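Local structure of putative metallopeptidase (Corynebacterium diphtheriae, 3QOC) at residues L11-A16 / H36-S41; N47-I52 / N84-L89; A58-D63 / P75-L80; P96-F101 / D121-P126. The protein is probably a metal-dependent aminopeptidase of the creatinase/prolidase family, represented in this model by its N-terminal domain alone. All coordinates share one frame; numbering follows the deposited sequence.

All four contacts lie in one domain, built round a six-stranded mixed sheet with helices packed against it. Interaction 2 is buried, the others only partly: small apolar side chains let helix 85-91 sit close on strand 49-53 with no direct hydrogen bond between the two segments. Interactions 3 and 4 each join an outermost strand of the sheet to its parallel neighbour, at opposite sides of the chain's centre, by backbone hydrogen bonds flanked by arginine–glutamate pairs. Interaction 1 pairs two helices through arginines. It touches interaction 3 through the salt bridge from R14 to D76, and interaction 2 through L40 on L50, whereas its nearest atoms to interaction 4 are about 9 Å away.

Interaction 1 of 4, residues L11-A16 / H36-S41; sequences LQRRRA and HIRYLS. With SO4 (sulfate ion), chain F.
R13 lies flat on the ring of Y39, and this stack is the main side-chain contact between helices 9-19 and 34-41, whose segments run at 112° to each other. The guanidinium and ring planes differ by only 4°, with R13 CZ 4.1 Å from the ring centroid in a cation-pi contact; R13 CD adds a CH-pi contact over the same ring.

Two arginine hydrogen bonds reach backbone carbonyls near the end of helix 34-41. R13 NH1 donates to Y39 O at 3.0 Å, in the carbonyl plane and on a lone pair. R14 NH1 donates to L40 O at 2.8 Å, with the oxygen in the guanidinium plane, and water 1 links the same NH1 to S41 O. R14 NH2 goes on to a salt bridge with D76.

The apolar part comes from L40, whose CD2 lies 3.9 Å from R13 CB and also touches the R13 carbonyl.

The charges meet at a sulfate, probably from the crystallisation liquor. R13 NH2 binds its O1 and R38 NH1 its O4, while R9 adds a further bond. With R13 NH1 and R38 NH1 only 4.4 Å apart, the anion probably offsets repulsion between two like charges.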
loop_
_atom_site.group_PDB
_atom_site.type_symbol
_atom_site.label_atom_id
_atom_site.label_comp_id
_atom_site.label_asym_id
_atom_site.label_seq_id
_atom_site.Cartn_x
_atom_site.Cartn_y
_atom_site.Cartn_z
ATOM N N LEU A 11 -12.122 5.164 -3.097
ATOM C CA LEU A 11 -11.738 4.886 -4.511
ATOM C C LEU A 11 -11.202 6.165 -5.142
ATOM O O LEU A 11 -10.121 6.167 -5.761
ATOM C CB LEU A 11 -12.887 4.255 -5.318
ATOM C CG LEU A 11 -12.543 3.772 -6.754
ATOM C CD1 LEU A 11 -11.370 2.844 -6.769
ATOM C CD2 LEU A 11 -13.644 3.038 -7.422
ATOM N N GLN A 12 -11.867 7.278 -4.877
ATOM C CA GLN A 12 -11.373 8.600 -5.372
ATOM C C GLN A 12 -9.994 9.045 -4.853
ATOM O O GLN A 12 -9.182 9.629 -5.566
ATOM C CB GLN A 12 -12.452 9.708 -5.156
ATOM C CG GLN A 12 -13.792 9.413 -5.977
ATOM C CD GLN A 12 -14.940 10.416 -5.722
ATOM O OE1 GLN A 12 -15.081 10.978 -4.628
ATOM N NE2 GLN A 12 -15.780 10.607 -6.737
ATOM N N ARG A 13 -9.708 8.762 -3.586
ATOM C CA ARG A 13 -8.429 9.127 -3.028
ATOM C C ARG A 13 -7.329 8.261 -3.623
ATOM O O ARG A 13 -6.216 8.683 -3.786
ATOM C CB ARG A 13 -8.532 8.908 -1.505
ATOM C CG ARG A 13 -9.360 10.054 -0.882
ATOM C CD ARG A 13 -9.981 9.610 0.431
ATOM N NE ARG A 13 -10.747 10.683 1.069
ATOM C CZ ARG A 13 -11.220 10.618 2.291
ATOM N NH1 ARG A 13 -10.978 9.553 3.064
ATOM N NH2 ARG A 13 -11.905 11.635 2.772
ATOM N N ARG A 14 -7.642 7.005 -3.821
ATOM C CA ARG A 14 -6.681 6.072 -4.437
ATOM C C ARG A 14 -6.375 6.511 -5.844
ATOM O O ARG A 14 -5.208 6.611 -6.187
ATOM C CB ARG A 14 -7.186 4.633 -4.404
ATOM C CG ARG A 14 -7.243 4.096 -2.964
ATOM C CD ARG A 14 -7.320 2.602 -2.882
ATOM N NE ARG A 14 -8.494 1.990 -3.448
ATOM C CZ ARG A 14 -9.705 1.950 -2.870
ATOM N NH1 ARG A 14 -9.955 2.503 -1.686
ATOM N NH2 ARG A 14 -10.660 1.322 -3.465
ATOM N N ARG A 15 -7.424 6.812 -6.632
ATOM C CA ARG A 15 -7.293 7.316 -7.994
ATOM C C ARG A 15 -6.391 8.584 -8.001
ATOM O O ARG A 15 -5.433 8.605 -8.727
ATOM C CB ARG A 15 -8.690 7.549 -8.635
ATOM C CG ARG A 15 -8.612 8.378 -9.905
ATOM C CD ARG A 15 -9.720 8.163 -11.015
ATOM N NE ARG A 15 -10.786 7.211 -10.673
ATOM C CZ ARG A 15 -11.942 7.516 -10.071
ATOM N NH1 ARG A 15 -12.238 8.780 -9.722
ATOM N NH2 ARG A 15 -12.816 6.540 -9.811
ATOM N N ALA A 16 -6.608 9.550 -7.093
ATOM C CA ALA A 16 -5.744 10.722 -7.062
ATOM C C ALA A 16 -4.265 10.359 -6.752
ATOM O O ALA A 16 -3.376 10.899 -7.373
ATOM C CB ALA A 16 -6.255 11.761 -6.026
ATOM N N HIS A 36 -2.736 7.221 6.920
ATOM C CA HIS A 36 -2.735 7.216 5.438
ATOM C C HIS A 36 -3.479 6.037 4.900
ATOM O O HIS A 36 -4.353 6.201 4.017
ATOM C CB HIS A 36 -1.343 7.330 4.842
ATOM C CG HIS A 36 -0.654 8.613 5.189
ATOM N ND1 HIS A 36 0.695 8.812 4.987
ATOM C CD2 HIS A 36 -1.120 9.759 5.753
ATOM C CE1 HIS A 36 1.036 9.997 5.440
ATOM N NE2 HIS A 36 -0.052 10.606 5.904
ATOM N N ILE A 37 -3.289 4.858 5.479
ATOM C CA ILE A 37 -4.016 3.647 4.986
ATOM C C ILE A 37 -5.535 3.831 5.213
ATOM O O ILE A 37 -6.400 3.447 4.384
ATOM C CB ILE A 37 -3.480 2.410 5.669
ATOM C CG1 ILE A 37 -2.037 2.108 5.210
ATOM C CG2 ILE A 37 -4.422 1.304 5.514
ATOM C CD1 ILE A 37 -1.254 1.178 6.103
ATOM N N ARG A 38 -5.877 4.419 6.354
ATOM C CA ARG A 38 -7.279 4.642 6.699
ATOM C C ARG A 38 -7.941 5.616 5.728
ATOM O O ARG A 38 -9.062 5.395 5.269
ATOM C CB ARG A 38 -7.403 5.162 8.132
ATOM C CG ARG A 38 -8.714 4.803 8.812
ATOM C CD ARG A 38 -9.820 5.770 8.426
ATOM N NE ARG A 38 -9.320 7.131 8.249
ATOM C CZ ARG A 38 -9.987 8.097 7.626
ATOM N NH1 ARG A 38 -11.187 7.854 7.117
ATOM N NH2 ARG A 38 -9.454 9.306 7.512
ATOM N N TYR A 39 -7.230 6.696 5.424
ATOM C CA TYR A 39 -7.700 7.721 4.527
ATOM C C TYR A 39 -7.947 7.074 3.133
ATOM O O TYR A 39 -8.967 7.362 2.470
ATOM C CB TYR A 39 -6.626 8.835 4.493
ATOM C CG TYR A 39 -6.903 9.952 3.520
ATOM C CD1 TYR A 39 -7.684 11.046 3.880
ATOM C CD2 TYR A 39 -6.404 9.902 2.242
ATOM C CE1 TYR A 39 -7.939 12.065 2.964
ATOM C CE2 TYR A 39 -6.634 10.967 1.276
ATOM C CZ TYR A 39 -7.406 12.011 1.661
ATOM O OH TYR A 39 -7.659 12.986 0.749
ATOM N N LEU A 40 -7.025 6.224 2.697
ATOM C CA LEU A 40 -7.112 5.607 1.362
ATOM C C LEU A 40 -7.991 4.379 1.253
ATOM O O LEU A 40 -8.443 4.016 0.136
ATOM C CB LEU A 40 -5.738 5.252 0.883
ATOM C CG LEU A 40 -4.764 6.379 0.605
ATOM C CD1 LEU A 40 -3.355 5.816 0.475
ATOM C CD2 LEU A 40 -5.180 7.198 -0.641
ATOM N N SER A 41 -8.322 3.738 2.388
ATOM C CA SER A 41 -9.085 2.473 2.302
ATOM C C SER A 41 -10.298 2.382 3.180
ATOM O O SER A 41 -11.231 1.680 2.826
ATOM C CB SER A 41 -8.176 1.296 2.680
ATOM O OG SER A 41 -7.874 1.375 4.073
HETATM S S SO4 F . -13.116 10.433 6.276
HETATM O O1 SO4 F . -13.483 11.422 5.299
HETATM O O2 SO4 F . -11.893 11.038 6.716
HETATM O O3 SO4 F . -14.115 10.333 7.320
HETATM O O4 SO4 F . -13.085 9.124 5.640
HETATM O O HOH W 1 -11.974 1.242 -0.054
#

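Interaction 2 of 4, residues N47-I52 / N84-L89; sequences NAALII and NCAPAL
A49 CB points at the helix and touches three of its residues: it lies 3.5 Å from A86 CA and also meets C85 CB and L89 CD1. The methyl is small enough for the helix to come down almost onto the strand, with the CA atoms of A49 and A86 just 5.1 Å apart. L89 reaches the strand with one branch: CD1 rests against the A49 backbone, 3.4 Å from A49 C, and meets I51 CB more loosely.

At the other end C85 SG lies against the amide group of N47, 3.6 Å from N47 ND2. Water 2 appears to join the two segments here, at a rather short distance from N47 OD1, and accepts from C85 N in the first turn of the helix.

This is a helix laid on a mixed sheet in the N-terminal domain of a creatinase/prolidase-type protein, the strand segment and helix segment running at 34° to each other. Further out, strand 58-62 is hydrogen-bonded to strand 49-53, with A49 paired to S61, and S61 also touches C85 and L89. N47 is fixed by D63, whose OD2 accepts from N47 ND2, and by T62 OG1, bonded to N47 O. On the sheet's other side, I37 and L40 of helix 34-41 pack on L50.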
loop_
_atom_site.group_PDB
_atom_site.type_symbol
_atom_site.label_atom_id
_atom_site.label_comp_id
_atom_site.label_asym_id
_atom_site.label_seq_id
_atom_site.Cartn_x
_atom_site.Cartn_y
_atom_site.Cartn_z
ATOM N N ASN A 47 -2.846 -2.356 12.457
ATOM C CA ASN A 47 -1.714 -2.953 11.736
ATOM C C ASN A 47 -2.183 -3.281 10.318
ATOM O O ASN A 47 -3.195 -3.954 10.150
ATOM C CB ASN A 47 -1.237 -4.219 12.480
ATOM C CG ASN A 47 -0.135 -4.972 11.720
ATOM O OD1 ASN A 47 0.822 -4.376 11.243
ATOM N ND2 ASN A 47 -0.260 -6.271 11.651
ATOM N N ALA A 48 -1.495 -2.710 9.324
ATOM C CA ALA A 48 -1.806 -2.865 7.909
ATOM C C ALA A 48 -0.655 -2.360 7.082
ATOM O O ALA A 48 0.179 -1.554 7.563
ATOM C CB ALA A 48 -3.147 -2.123 7.510
ATOM N N ALA A 49 -0.677 -2.778 5.820
ATOM C CA ALA A 49 0.152 -2.143 4.745
ATOM C C ALA A 49 -0.672 -2.196 3.500
ATOM O O ALA A 49 -1.584 -3.017 3.403
ATOM C CB ALA A 49 1.481 -2.870 4.558
ATOM N N LEU A 50 -0.413 -1.300 2.564
ATOM C CA LEU A 50 -1.321 -1.045 1.434
ATOM C C LEU A 50 -0.476 -0.670 0.212
ATOM O O LEU A 50 0.372 0.189 0.311
ATOM C CB LEU A 50 -2.275 0.128 1.708
ATOM C CG LEU A 50 -3.163 0.613 0.538
ATOM C CD1 LEU A 50 -4.063 -0.522 0.094
ATOM C CD2 LEU A 50 -4.049 1.831 0.860
ATOM N N ILE A 51 -0.677 -1.349 -0.901
ATOM C CA ILE A 51 0.072 -1.053 -2.113
ATOM C C ILE A 51 -0.924 -0.513 -3.107
ATOM O O ILE A 51 -1.928 -1.130 -3.334
ATOM C CB ILE A 51 0.743 -2.282 -2.649
ATOM C CG1 ILE A 51 1.615 -1.889 -3.860
ATOM C CG2 ILE A 51 -0.247 -3.317 -3.031
ATOM C CD1 ILE A 51 3.165 -2.006 -3.492
ATOM N N ILE A 52 -0.675 0.684 -3.635
ATOM C CA ILE A 52 -1.474 1.289 -4.709
ATOM C C ILE A 52 -0.646 1.359 -6.026
ATOM O O ILE A 52 0.372 2.020 -6.027
ATOM C CB ILE A 52 -1.895 2.756 -4.377
ATOM C CG1 ILE A 52 -2.694 2.899 -3.062
ATOM C CG2 ILE A 52 -2.741 3.348 -5.536
ATOM C CD1 ILE A 52 -3.782 1.957 -3.031
ATOM N N ASN A 84 3.619 -9.831 9.437
ATOM C CA ASN A 84 4.439 -8.690 8.993
ATOM C C ASN A 84 4.044 -8.149 7.614
ATOM O O ASN A 84 4.483 -8.611 6.566
ATOM C CB ASN A 84 5.907 -9.044 9.067
ATOM C CG ASN A 84 6.293 -9.539 10.451
ATOM O OD1 ASN A 84 6.151 -8.796 11.453
ATOM N ND2 ASN A 84 6.720 -10.815 10.539
ATOM N N CYS A 85 3.156 -7.178 7.666
ATOM C CA CYS A 85 2.287 -6.814 6.535
ATOM C C CYS A 85 3.042 -6.282 5.331
ATOM O O CYS A 85 2.836 -6.738 4.212
ATOM C CB CYS A 85 1.326 -5.676 7.022
ATOM S SG CYS A 85 0.118 -6.372 8.112
ATOM N N ALA A 86 3.895 -5.299 5.572
ATOM C CA ALA A 86 4.560 -4.610 4.468
ATOM C C ALA A 86 5.542 -5.559 3.725
ATOM O O ALA A 86 5.482 -5.663 2.475
ATOM C CB ALA A 86 5.256 -3.335 4.984
ATOM N N PRO A 87 6.375 -6.310 4.478
ATOM C CA PRO A 87 7.257 -7.205 3.765
ATOM C C PRO A 87 6.519 -8.235 2.950
ATOM O O PRO A 87 6.967 -8.594 1.856
ATOM C CB PRO A 87 8.107 -7.852 4.888
ATOM C CG PRO A 87 8.154 -6.753 5.967
ATOM C CD PRO A 87 6.802 -6.124 5.894
ATOM N N ALA A 88 5.374 -8.694 3.460
ATOM C CA ALA A 88 4.621 -9.730 2.733
ATOM C C ALA A 88 4.015 -9.218 1.449
ATOM O O ALA A 88 4.054 -9.913 0.463
ATOM C CB ALA A 88 3.557 -10.431 3.634
ATOM N N LEU A 89 3.411 -8.029 1.428
ATOM C CA LEU A 89 2.988 -7.407 0.122
ATOM C C LEU A 89 4.157 -7.260 -0.824
ATOM O O LEU A 89 4.059 -7.619 -1.991
ATOM C CB LEU A 89 2.343 -5.997 0.272
ATOM C CG LEU A 89 1.025 -5.815 1.005
ATOM C CD1 LEU A 89 0.746 -4.263 1.189
ATOM C CD2 LEU A 89 -0.085 -6.589 0.226
HETATM O O HOH W 2 3.008 -5.224 10.251
#

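Interaction 3 of 4, residues A58-D63 / P75-L80; sequences ARISTD and PDIESL
Strands 58-62 and 78-81 run parallel, I60 paired with S79 and S61 with L80, and the backbone bonds I60 N to E78 O (3.1 Å), L80 N to I60 O (2.9 Å) and T62 N to L80 O join them. L80 O accepts twice: S61 OG, set anti to its own backbone N (chi1 175°), reaches it at 2.9 Å from the face of the carbonyl plane opposite to T62 N. That second bond ties the buried S61 hydroxyl to the edge strand.

I77, next to E78 in the chain, turns CG2 onto the backbone of A58 and R59, 3.4 Å from R59 CA, and the same methyl touches A58 CB and I60 CB. Water 3 bridges A58 O and E78 N beside it.

On the sheet face that carries R59, S61 and L80, the extended R59 side chain passes E78 and L80. Its NE is 3.5 Å from E78 OE2, but the oxygen stands well out of the guanidinium plane, so this salt bridge is one of charge alone. L80 CD2 lies over one guanidinium face, toward the rim. Water 4, in the guanidinium plane, links R59 NH2 to S79 O, and R59 NH1 makes a salt bridge with D92.

Helix 67-73 connects the two strands and puts I70 against I60 and S79, completing a beta-alpha-beta unit at one margin of the domain's mixed sheet.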
loop_
_atom_site.group_PDB
_atom_site.type_symbol
_atom_site.label_atom_id
_atom_site.label_comp_id
_atom_site.label_asym_id
_atom_site.label_seq_id
_atom_site.Cartn_x
_atom_site.Cartn_y
_atom_site.Cartn_z
ATOM N N ALA A 58 -4.926 -2.322 -6.466
ATOM C CA ALA A 58 -4.477 -2.167 -5.084
ATOM C C ALA A 58 -4.509 -3.495 -4.348
ATOM O O ALA A 58 -5.215 -4.360 -4.723
ATOM C CB ALA A 58 -5.273 -1.103 -4.312
ATOM N N ARG A 59 -3.716 -3.627 -3.296
ATOM C CA ARG A 59 -3.750 -4.813 -2.451
ATOM C C ARG A 59 -3.431 -4.373 -1.029
ATOM O O ARG A 59 -2.627 -3.488 -0.818
ATOM C CB ARG A 59 -2.702 -5.793 -2.951
ATOM C CG ARG A 59 -2.941 -7.202 -2.449
ATOM C CD ARG A 59 -1.906 -8.160 -3.054
ATOM N NE ARG A 59 -2.159 -9.549 -2.702
ATOM C CZ ARG A 59 -1.243 -10.511 -2.704
ATOM N NH1 ARG A 59 0.019 -10.228 -3.021
ATOM N NH2 ARG A 59 -1.594 -11.767 -2.423
ATOM N N ILE A 60 -4.089 -4.976 -0.060
ATOM C CA ILE A 60 -4.017 -4.541 1.290
ATOM C C ILE A 60 -3.648 -5.735 2.162
ATOM O O ILE A 60 -3.921 -6.894 1.839
ATOM C CB ILE A 60 -5.310 -3.873 1.718
ATOM C CG1 ILE A 60 -5.068 -3.118 3.016
ATOM C CG2 ILE A 60 -6.463 -4.900 1.855
ATOM C CD1 ILE A 60 -6.287 -2.129 3.376
ATOM N N SER A 61 -2.894 -5.485 3.215
ATOM C CA SER A 61 -2.500 -6.615 4.041
ATOM C C SER A 61 -2.721 -6.333 5.522
ATOM O O SER A 61 -2.552 -5.236 5.958
ATOM C CB SER A 61 -1.013 -6.896 3.795
ATOM O OG SER A 61 -0.594 -7.913 4.672
ATOM N N THR A 62 -3.043 -7.365 6.293
ATOM C CA THR A 62 -3.224 -7.189 7.729
ATOM C C THR A 62 -3.037 -8.561 8.414
ATOM O O THR A 62 -2.906 -9.591 7.715
ATOM C CB THR A 62 -4.558 -6.577 8.062
ATOM O OG1 THR A 62 -4.543 -6.170 9.438
ATOM C CG2 THR A 62 -5.701 -7.574 7.863
ATOM N N ASP A 63 -2.955 -8.565 9.744
ATOM C CA ASP A 63 -2.811 -9.816 10.501
ATOM C C ASP A 63 -4.135 -10.544 10.707
ATOM O O ASP A 63 -5.222 -10.065 10.342
ATOM C CB ASP A 63 -2.108 -9.542 11.849
ATOM C CG ASP A 63 -2.883 -8.612 12.708
ATOM O OD1 ASP A 63 -3.900 -9.083 13.262
ATOM O OD2 ASP A 63 -2.524 -7.398 12.792
ATOM N N PRO A 75 -14.219 -3.689 1.202
ATOM C CA PRO A 75 -14.686 -4.822 0.412
ATOM C C PRO A 75 -14.197 -4.773 -1.036
ATOM O O PRO A 75 -14.321 -5.777 -1.709
ATOM C CB PRO A 75 -16.231 -4.769 0.547
ATOM C CG PRO A 75 -16.541 -3.253 0.835
ATOM C CD PRO A 75 -15.294 -2.792 1.618
ATOM N N ASP A 76 -13.519 -3.687 -1.424
ATOM C CA ASP A 76 -13.059 -3.425 -2.780
ATOM C C ASP A 76 -11.541 -3.626 -3.022
ATOM O O ASP A 76 -11.047 -3.418 -4.173
ATOM C CB ASP A 76 -13.523 -1.998 -3.249
ATOM C CG ASP A 76 -13.114 -0.878 -2.263
ATOM O OD1 ASP A 76 -12.675 -1.224 -1.121
ATOM O OD2 ASP A 76 -13.233 0.358 -2.613
ATOM N N ILE A 77 -10.781 -4.115 -2.015
ATOM C CA ILE A 77 -9.375 -4.422 -2.252
ATOM C C ILE A 77 -9.098 -5.822 -1.738
ATOM O O ILE A 77 -9.496 -6.173 -0.639
ATOM C CB ILE A 77 -8.444 -3.379 -1.565
ATOM C CG1 ILE A 77 -8.894 -1.957 -1.829
ATOM C CG2 ILE A 77 -6.906 -3.585 -1.935
ATOM C CD1 ILE A 77 -7.976 -0.851 -1.159
ATOM N N GLU A 78 -8.455 -6.655 -2.559
ATOM C CA GLU A 78 -8.030 -8.022 -2.183
ATOM C C GLU A 78 -7.012 -7.925 -1.045
ATOM O O GLU A 78 -6.157 -7.023 -1.017
ATOM C CB GLU A 78 -7.408 -8.694 -3.433
ATOM C CG GLU A 78 -6.761 -10.022 -3.240
ATOM C CD GLU A 78 -6.000 -10.447 -4.519
ATOM O OE1 GLU A 78 -6.515 -11.354 -5.222
ATOM O OE2 GLU A 78 -4.936 -9.819 -4.835
ATOM N N SER A 79 -7.160 -8.807 -0.074
ATOM C CA SER A 79 -6.414 -8.776 1.161
ATOM C C SER A 79 -5.484 -9.965 1.212
ATOM O O SER A 79 -5.729 -10.988 0.598
ATOM C CB SER A 79 -7.357 -8.807 2.392
ATOM O OG SER A 79 -8.038 -10.068 2.563
ATOM N N LEU A 80 -4.392 -9.778 1.938
ATOM C CA LEU A 80 -3.381 -10.823 2.164
ATOM C C LEU A 80 -3.161 -10.830 3.658
ATOM O O LEU A 80 -2.804 -9.802 4.251
ATOM C CB LEU A 80 -2.046 -10.416 1.553
ATOM C CG LEU A 80 -0.805 -11.242 1.895
ATOM C CD1 LEU A 80 -0.971 -12.669 1.344
ATOM C CD2 LEU A 80 0.427 -10.663 1.205
HETATM O O HOH W 3 -7.697 -5.712 -5.126
HETATM O O HOH W 4 -4.509 -12.032 -1.435
#

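Interaction 4 of 4, residues P96-F101 / D121-P126; sequences PKRVGF and DVELIP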
loop_
_atom_site.group_PDB
_atom_site.type_symbol
_atom_site.label_atom_id
_atom_site.label_comp_id
_atom_site.label_asym_id
_atom_site.label_seq_id
_atom_site.Cartn_x
_atom_site.Cartn_y
_atom_site.Cartn_z
ATOM N N PRO A 96 9.924 -6.072 -13.357
ATOM C CA PRO A 96 10.540 -4.926 -12.836
ATOM C C PRO A 96 9.490 -3.909 -12.376
ATOM O O PRO A 96 8.441 -3.789 -13.009
ATOM C CB PRO A 96 11.363 -4.390 -14.011
ATOM C CG PRO A 96 10.891 -5.078 -15.209
ATOM C CD PRO A 96 9.803 -6.008 -14.830
ATOM N N LYS A 97 9.783 -3.191 -11.291
ATOM C CA LYS A 97 8.808 -2.272 -10.680
ATOM C C LYS A 97 9.599 -1.334 -9.790
ATOM O O LYS A 97 10.485 -1.786 -9.049
ATOM C CB LYS A 97 7.756 -3.054 -9.856
ATOM C CG LYS A 97 6.295 -2.457 -9.695
ATOM C CD LYS A 97 5.298 -2.925 -10.799
ATOM C CE LYS A 97 3.845 -3.302 -10.271
ATOM N NZ LYS A 97 2.662 -2.268 -10.403
ATOM N N ARG A 98 9.284 -0.040 -9.873
ATOM C CA ARG A 98 9.730 0.946 -8.929
ATOM C C ARG A 98 8.628 1.177 -7.938
ATOM O O ARG A 98 7.495 1.585 -8.292
ATOM C CB ARG A 98 10.114 2.239 -9.636
ATOM C CG ARG A 98 11.270 2.021 -10.640
ATOM C CD ARG A 98 11.536 3.205 -11.599
ATOM N NE ARG A 98 11.671 4.492 -10.880
ATOM C CZ ARG A 98 12.807 5.061 -10.418
ATOM N NH1 ARG A 98 14.032 4.494 -10.582
ATOM N NH2 ARG A 98 12.708 6.242 -9.764
ATOM N N VAL A 99 8.950 0.882 -6.677
ATOM C CA VAL A 99 7.967 0.929 -5.594
ATOM C C VAL A 99 8.379 2.016 -4.616
ATOM O O VAL A 99 9.444 1.916 -4.015
ATOM C CB VAL A 99 7.879 -0.383 -4.862
ATOM C CG1 VAL A 99 6.857 -0.265 -3.693
ATOM C CG2 VAL A 99 7.454 -1.433 -5.813
ATOM N N GLY A 100 7.581 3.065 -4.530
ATOM C CA GLY A 100 7.808 4.152 -3.577
ATOM C C GLY A 100 7.463 3.727 -2.146
ATOM O O GLY A 100 6.642 2.852 -1.976
ATOM N N PHE A 101 8.072 4.365 -1.137
ATOM C CA PHE A 101 7.744 4.157 0.250
ATOM C C PHE A 101 7.758 5.450 1.010
ATOM O O PHE A 101 8.350 6.411 0.576
ATOM C CB PHE A 101 8.657 3.084 0.929
ATOM C CG PHE A 101 10.077 3.479 1.024
ATOM C CD1 PHE A 101 10.565 4.086 2.176
ATOM C CD2 PHE A 101 10.968 3.185 0.001
ATOM C CE1 PHE A 101 11.893 4.481 2.271
ATOM C CE2 PHE A 101 12.290 3.537 0.116
ATOM C CZ PHE A 101 12.751 4.198 1.262
ATOM N N ASP A 121 14.440 -7.409 -9.338
ATOM C CA ASP A 121 14.168 -6.208 -10.146
ATOM C C ASP A 121 13.113 -5.258 -9.588
ATOM O O ASP A 121 12.538 -4.429 -10.317
ATOM C CB ASP A 121 13.784 -6.616 -11.595
ATOM C CG ASP A 121 14.983 -7.213 -12.350
ATOM O OD1 ASP A 121 16.023 -6.505 -12.377
ATOM O OD2 ASP A 121 14.873 -8.368 -12.871
ATOM N N VAL A 122 12.850 -5.379 -8.307
ATOM C CA VAL A 122 11.991 -4.398 -7.612
ATOM C C VAL A 122 12.835 -3.393 -6.880
ATOM O O VAL A 122 13.504 -3.731 -5.953
ATOM C CB VAL A 122 11.060 -5.086 -6.605
ATOM C CG1 VAL A 122 10.095 -4.065 -5.878
ATOM C CG2 VAL A 122 10.195 -6.214 -7.315
ATOM N N GLU A 123 12.774 -2.132 -7.259
ATOM C CA GLU A 123 13.531 -1.103 -6.595
ATOM C C GLU A 123 12.632 -0.277 -5.648
ATOM O O GLU A 123 11.574 0.183 -6.070
ATOM C CB GLU A 123 14.136 -0.233 -7.683
ATOM C CG GLU A 123 15.056 0.878 -7.188
ATOM C CD GLU A 123 15.795 1.669 -8.296
ATOM O OE1 GLU A 123 15.458 1.564 -9.534
ATOM O OE2 GLU A 123 16.748 2.377 -7.885
ATOM N N LEU A 124 13.049 -0.110 -4.383
ATOM C CA LEU A 124 12.382 0.771 -3.415
ATOM C C LEU A 124 12.867 2.175 -3.541
ATOM O O LEU A 124 14.062 2.392 -3.535
ATOM C CB LEU A 124 12.637 0.305 -1.987
ATOM C CG LEU A 124 11.717 -0.857 -1.536
ATOM C CD1 LEU A 124 11.379 -1.872 -2.567
ATOM C CD2 LEU A 124 12.352 -1.597 -0.349
ATOM N N ILE A 125 11.948 3.135 -3.643
ATOM C CA ILE A 125 12.251 4.528 -3.854
ATOM C C ILE A 125 11.725 5.416 -2.703
ATOM O O ILE A 125 10.507 5.467 -2.468
ATOM C CB ILE A 125 11.508 5.042 -5.130
ATOM C CG1 ILE A 125 11.816 4.168 -6.379
ATOM C CG2 ILE A 125 11.834 6.486 -5.385
ATOM C CD1 ILE A 125 13.301 4.095 -6.682
ATOM N N PRO A 126 12.612 6.173 -2.042
ATOM C CA PRO A 126 12.160 7.065 -0.969
ATOM C C PRO A 126 11.319 8.205 -1.476
ATOM O O PRO A 126 11.784 9.003 -2.269
ATOM C CB PRO A 126 13.477 7.607 -0.355
ATOM C CG PRO A 126 14.539 7.398 -1.457
ATOM C CD PRO A 126 14.096 6.141 -2.182
#
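R98 and E123 lie side by side on one face of the sheet, pointing the same way, and I125 is their neighbour on that face. Along R98, CB sits 4.2 Å from I125 CG1. The chain then bends at chi3 (51°), where NE bonds to R25 O outside the two strands. At the head, CZ is 3.9 Å from I125 CD1, which lies over one guanidinium face toward its rim. NH2 meets the same methyl at 3.8 Å. NH1 ends the chain in a salt bridge, 3.4 Å from E123 OE1, with the guanidinium and carboxylate planes 78° apart.

Beneath these side chains the backbones pair in parallel from K97 with V122 to F101 with P126, through five hydrogen bonds; V99 N to E123 O, at 2.8 Å, is almost straight. Helix 108-117 links the two strands into a beta-alpha-beta unit, with strand 122-127 as an outermost strand of this chain's sheet.

On the face that carries V99, V122 and F101 the contacts between the two strands are apolar; K97, also on it, leads away to N53. V99 CG2 meets V122 CG1 at 3.7 Å. F101 has its CG between the backbone N and the carbonyl carbon (chi1 65°), and its ring takes P126 CA over one face in a CH-pi contact, 3.9 Å from the centroid. L124 CB touches F101 CE2, and L114 of helix 108-117 and L90 of helix 85-91 both pack on L124.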